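Local coordinates for dnab-like replicative helicase (Bacillus phage SPP1, PDB 3BH0), which probably unwinds duplex DNA in the 5'-3' direction at the cost of ATP hydrolysis, and is represented here by its C-terminal ATPase domain, at residues V117-N123 / E301-F305; K240-L244 / E280-K285. One frame throughout, in Å; residues are numbered along the deposited sequence.

How the contacts relate
Both contacts belong to the C-terminal ATPase domain and reach the same mixed sheet, with their centres about 25 Å apart and their nearest atoms about 6 Å apart, so they do not touch. Along the chain the order is 117-123, 240-244, 280-285, 301-305: the pairing in contact 1 brackets the shorter-range pairing in contact 2. Strand 278-286, used by contact 2, is separated from the outermost strand 304-307 of contact 1 by strand 292-299 alone. Contact 1 therefore joins the end of helix 108-119 to the sheet margin, whereas contact 2 lays a loop alongside strand 278-286, inside the sheet, tying the loop before helix 252-256 to the antiparallel part.

Contact 1: V117-N123 / E301-F305; sequences VTAGSIN and EYGNF
Y302 sets its ring (chi1 -60°, m) against S121 and the backbone that follows helix 108-119, joining that helix to the margin of the RecA-like P-loop ATPase sheet. A Schellman motif ends the helix: S121 has positive phi (phi/psi 46/53), and I122 N bonds back to V117 O at 3.3 Å. The turn supplies the surface round the ring. S121 OG lies over one face, 3.9 Å from Y302 CD2, while I122 O meets the edge, 3.0 Å from Y302 CD1; N123 N, also near the ring plane, is 3.8 Å from Y302 CE1. Y302 has the most surface buried, 112 Å² of the 382 Å² summed over both segments.

The CA atoms of T118 and Y302 come within 5.1 Å. T118 OG1 (chi1 -44°, m) is hydrogen-bonded to R114 O and also lies 3.0 Å from Y302 O. E301 and Y302 end a 3-10 segment; G303 (phi/psi 62/35, a region favouring glycine) and N304 then form a G1 beta bulge beside strand 292-299. T118 CG2 packs 3.6 Å from N304 ND2, and N304 OD1 accepts from F305 N at 2.7 Å and from K87 NZ. A water completes the join, donating to G303 O at 2.8 Å and to T118 OG1 at 3.3 Å.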
loop_
_atom_site.group_PDB
_atom_site.type_symbol
_atom_site.label_atom_id
_atom_site.label_comp_id
_atom_site.label_asym_id
_atom_site.label_seq_id
_atom_site.Cartn_x
_atom_site.Cartn_y
_atom_site.Cartn_z
ATOM N N VAL A 117 8.996 12.506 -9.214
ATOM C CA VAL A 117 9.772 13.103 -8.135
ATOM C C VAL A 117 10.568 12.058 -7.349
ATOM O O VAL A 117 11.760 12.245 -7.107
ATOM C CB VAL A 117 8.863 13.941 -7.198
ATOM C CG1 VAL A 117 9.539 14.227 -5.864
ATOM C CG2 VAL A 117 8.446 15.236 -7.887
ATOM N N THR A 118 9.917 10.957 -6.968
ATOM C CA THR A 118 10.585 9.900 -6.200
ATOM C C THR A 118 11.640 9.127 -7.009
ATOM O O THR A 118 12.751 8.877 -6.515
ATOM C CB THR A 118 9.584 8.904 -5.556
ATOM O OG1 THR A 118 8.495 9.623 -4.961
ATOM C CG2 THR A 118 10.283 8.071 -4.491
ATOM N N ALA A 119 11.293 8.753 -8.240
ATOM C CA ALA A 119 12.177 7.935 -9.076
ATOM C C ALA A 119 13.472 8.673 -9.434
ATOM O O ALA A 119 14.570 8.141 -9.245
ATOM C CB ALA A 119 11.453 7.469 -10.339
ATOM N N GLY A 120 13.338 9.903 -9.926
ATOM C CA GLY A 120 14.480 10.660 -10.420
ATOM C C GLY A 120 15.231 11.504 -9.407
ATOM O O GLY A 120 16.156 12.224 -9.786
ATOM N N SER A 121 14.864 11.410 -8.129
ATOM C CA SER A 121 15.380 12.321 -7.100
ATOM C C SER A 121 15.352 13.789 -7.554
ATOM O O SER A 121 16.368 14.496 -7.514
ATOM C CB SER A 121 16.785 11.915 -6.628
ATOM O OG SER A 121 16.733 11.182 -5.416
ATOM N N ILE A 122 14.180 14.234 -7.999
ATOM C CA ILE A 122 13.966 15.632 -8.332
ATOM C C ILE A 122 13.191 16.296 -7.187
ATOM O O ILE A 122 12.475 15.622 -6.446
ATOM C CB ILE A 122 13.223 15.791 -9.673
ATOM C CG1 ILE A 122 13.793 14.820 -10.718
ATOM C CG2 ILE A 122 13.309 17.238 -10.158
ATOM C CD1 ILE A 122 13.112 14.873 -12.075
ATOM N N ASN A 123 13.359 17.605 -7.029
ATOM C CA ASN A 123 12.669 18.360 -5.990
ATOM C C ASN A 123 11.277 18.828 -6.445
ATOM O O ASN A 123 11.113 19.332 -7.565
ATOM C CB ASN A 123 13.534 19.543 -5.541
ATOM C CG ASN A 123 12.919 20.315 -4.401
ATOM O OD1 ASN A 123 12.358 21.394 -4.603
ATOM N ND2 ASN A 123 13.003 19.760 -3.194
ATOM N N GLU A 301 11.598 15.382 1.236
ATOM C CA GLU A 301 11.649 16.138 -0.008
ATOM C C GLU A 301 11.400 15.296 -1.273
ATOM O O GLU A 301 10.976 15.820 -2.307
ATOM C CB GLU A 301 13.000 16.869 -0.101
ATOM C CG GLU A 301 14.204 15.918 -0.239
ATOM C CD GLU A 301 15.550 16.614 -0.143
ATOM O OE1 GLU A 301 15.614 17.835 -0.431
ATOM O OE2 GLU A 301 16.548 15.929 0.217
ATOM N N TYR A 302 11.670 13.998 -1.204
ATOM C CA TYR A 302 11.510 13.155 -2.388
ATOM C C TYR A 302 10.393 12.109 -2.255
ATOM O O TYR A 302 10.078 11.407 -3.216
ATOM C CB TYR A 302 12.837 12.485 -2.768
ATOM C CG TYR A 302 13.968 13.441 -3.090
ATOM C CD1 TYR A 302 13.799 14.489 -4.005
ATOM C CD2 TYR A 302 15.222 13.275 -2.503
ATOM C CE1 TYR A 302 14.852 15.363 -4.312
ATOM C CE2 TYR A 302 16.280 14.139 -2.797
ATOM C CZ TYR A 302 16.094 15.178 -3.702
ATOM O OH TYR A 302 17.160 16.017 -3.988
ATOM N N GLY A 303 9.806 12.016 -1.064
ATOM C CA GLY A 303 8.793 11.011 -0.772
ATOM C C GLY A 303 9.371 9.620 -0.913
ATOM O O GLY A 303 8.685 8.689 -1.353
ATOM N N ASN A 304 10.643 9.494 -0.542
ATOM C CA ASN A 304 11.358 8.232 -0.609
ATOM C C ASN A 304 11.658 7.649 0.763
ATOM O O ASN A 304 11.692 8.366 1.758
ATOM C CB ASN A 304 12.655 8.409 -1.375
ATOM C CG ASN A 304 13.029 7.184 -2.154
ATOM O OD1 ASN A 304 12.804 6.057 -1.709
ATOM N ND2 ASN A 304 13.602 7.392 -3.335
ATOM N N PHE A 305 11.865 6.335 0.796
ATOM C CA PHE A 305 12.127 5.609 2.029
ATOM C C PHE A 305 13.363 4.731 1.855
ATOM O O PHE A 305 13.546 4.075 0.808
ATOM C CB PHE A 305 10.932 4.750 2.419
ATOM C CG PHE A 305 9.690 5.538 2.721
ATOM C CD1 PHE A 305 9.277 5.720 4.034
ATOM C CD2 PHE A 305 8.926 6.091 1.692
ATOM C CE1 PHE A 305 8.120 6.448 4.317
ATOM C CE2 PHE A 305 7.794 6.814 1.968
ATOM C CZ PHE A 305 7.381 6.990 3.277
HETATM O O HOH W 1 6.595 7.784 -3.051
#

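Contact 2: K240-L244 / E280-K285; sequences KRPML and EVIIAK
R241 to M243 are extended (R241 phi/psi -69/131, P242 -66/147), flanked by K240 and L244 (-62/-34), which are not; no regular strand forms. The loop runs alongside strand 280-285 with end-to-end directions 13° apart. Nearest CA pairs are P242 with I282 at 8.4 Å and L244 with A284 at 6.7 Å, too wide for sheet pairing. The strand already has backbone hydrogen bonds to 259-265 on one edge (E280 with Y264, I282 with F262, A284 with I260) and to 292-299 on the other, so no backbone hydrogen bond links loop and strand, and side chains of the loop make the contact.

The charged part is R241 with E280, whose CA-to-CB bonds point toward each other's segment. R241 NH1 makes a salt bridge to E280 OE1 at 3.3 Å and a weak hydrogen bond to E280 OE2, also 3.3 Å. D266 adds a long, weak ion pair to R241 NH2.

Apolar contacts follow. I282 (chi1 -45°, m; chi2 168°, t) brings CD1 to 3.5 Å from R241 CG and 4.0 Å from P242 CD. L244 (m, t) places CD2 3.7 Å from A284 CB.

L244 CD1 also makes a van der Waals contact with the strand's backbone, 3.6 Å from A284 O.

E280, I282 and A284 thus receive the loop, whereas I283 meets L58 and M61 of helix 56-62. This two-sided cover of a central sheet is typical of the RecA-like fold of DnaB-family ATPase domains.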
loop_
_atom_site.group_PDB
_atom_site.type_symbol
_atom_site.label_atom_id
_atom_site.label_comp_id
_atom_site.label_asym_id
_atom_site.label_seq_id
_atom_site.Cartn_x
_atom_site.Cartn_y
_atom_site.Cartn_z
ATOM N N LYS A 240 1.428 8.530 20.967
ATOM C CA LYS A 240 0.565 8.633 19.798
ATOM C C LYS A 240 0.887 7.599 18.725
ATOM O O LYS A 240 0.574 7.789 17.549
ATOM C CB LYS A 240 0.601 10.060 19.231
ATOM C CG LYS A 240 0.035 11.099 20.190
ATOM C CD LYS A 240 0.285 12.505 19.707
ATOM C CE LYS A 240 0.152 13.513 20.840
ATOM N NZ LYS A 240 1.034 13.151 22.005
ATOM N N ARG A 241 1.528 6.509 19.126
ATOM C CA ARG A 241 1.631 5.357 18.238
ATOM C C ARG A 241 0.243 4.711 18.072
ATOM O O ARG A 241 -0.480 4.515 19.061
ATOM C CB ARG A 241 2.684 4.367 18.731
ATOM C CG ARG A 241 3.937 4.439 17.913
ATOM C CD ARG A 241 5.157 3.951 18.643
ATOM N NE ARG A 241 5.753 5.054 19.389
ATOM C CZ ARG A 241 7.051 5.211 19.626
ATOM N NH1 ARG A 241 7.939 4.333 19.163
ATOM N NH2 ARG A 241 7.453 6.265 20.324
ATOM N N PRO A 242 -0.160 4.436 16.814
ATOM C CA PRO A 242 -1.507 3.894 16.587
ATOM C C PRO A 242 -1.645 2.512 17.174
ATOM O O PRO A 242 -0.669 1.767 17.218
ATOM C CB PRO A 242 -1.612 3.824 15.060
ATOM C CG PRO A 242 -0.532 4.721 14.557
ATOM C CD PRO A 242 0.573 4.623 15.552
ATOM N N MET A 243 -2.842 2.184 17.645
ATOM C CA MET A 243 -3.154 0.808 18.045
ATOM C C MET A 243 -4.385 0.300 17.324
ATOM O O MET A 243 -5.073 1.070 16.660
ATOM C CB MET A 243 -3.325 0.681 19.554
ATOM C CG MET A 243 -4.359 1.576 20.148
ATOM S SD MET A 243 -4.114 1.685 21.920
ATOM C CE MET A 243 -2.338 1.920 22.028
ATOM N N LEU A 244 -4.652 -0.995 17.459
ATOM C CA LEU A 244 -5.739 -1.644 16.721
ATOM C C LEU A 244 -7.103 -1.067 17.059
ATOM O O LEU A 244 -7.965 -0.970 16.187
ATOM C CB LEU A 244 -5.717 -3.165 16.901
ATOM C CG LEU A 244 -4.551 -3.915 16.253
ATOM C CD1 LEU A 244 -4.538 -5.351 16.768
ATOM C CD2 LEU A 244 -4.610 -3.896 14.740
ATOM N N GLU A 280 8.443 4.724 11.370
ATOM C CA GLU A 280 8.309 3.326 11.737
ATOM C C GLU A 280 7.024 2.680 11.196
ATOM O O GLU A 280 5.910 3.221 11.319
ATOM C CB GLU A 280 8.513 3.098 13.236
ATOM C CG GLU A 280 7.582 3.820 14.173
ATOM C CD GLU A 280 7.891 3.506 15.643
ATOM O OE1 GLU A 280 8.993 3.847 16.125
ATOM O OE2 GLU A 280 7.024 2.908 16.326
ATOM N N VAL A 281 7.217 1.535 10.550
ATOM C CA VAL A 281 6.134 0.709 10.079
ATOM C C VAL A 281 5.802 -0.279 11.187
ATOM O O VAL A 281 6.553 -1.222 11.446
ATOM C CB VAL A 281 6.513 -0.012 8.777
ATOM C CG1 VAL A 281 5.363 -0.850 8.277
ATOM C CG2 VAL A 281 6.920 0.994 7.715
ATOM N N ILE A 282 4.685 -0.043 11.862
ATOM C CA ILE A 282 4.252 -0.933 12.926
ATOM C C ILE A 282 3.270 -1.959 12.370
ATOM O O ILE A 282 2.148 -1.605 12.016
ATOM C CB ILE A 282 3.576 -0.161 14.091
ATOM C CG1 ILE A 282 4.395 1.074 14.461
ATOM C CG2 ILE A 282 3.332 -1.085 15.283
ATOM C CD1 ILE A 282 3.669 2.055 15.399
ATOM N N ILE A 283 3.715 -3.214 12.279
ATOM C CA ILE A 283 2.879 -4.363 11.918
ATOM C C ILE A 283 2.031 -4.734 13.142
ATOM O O ILE A 283 2.511 -5.385 14.062
ATOM C CB ILE A 283 3.743 -5.578 11.447
ATOM C CG1 ILE A 283 4.453 -5.282 10.121
ATOM C CG2 ILE A 283 2.889 -6.808 11.232
ATOM C CD1 ILE A 283 5.739 -4.441 10.225
ATOM N N ALA A 284 0.779 -4.281 13.167
ATOM C CA ALA A 284 -0.080 -4.454 14.346
ATOM C C ALA A 284 -0.869 -5.762 14.275
ATOM O O ALA A 284 -1.354 -6.264 15.286
ATOM C CB ALA A 284 -1.005 -3.283 14.494
ATOM N N LYS A 285 -0.990 -6.303 13.065
ATOM C CA LYS A 285 -1.630 -7.578 12.845
ATOM C C LYS A 285 -0.917 -8.316 11.734
ATOM O O LYS A 285 -0.569 -7.738 10.689
ATOM C CB LYS A 285 -3.112 -7.429 12.502
ATOM C CG LYS A 285 -3.822 -8.761 12.514
ATOM C CD LYS A 285 -5.216 -8.698 11.937
ATOM C CE LYS A 285 -5.840 -10.111 11.935
ATOM N NZ LYS A 285 -7.031 -10.143 11.081
#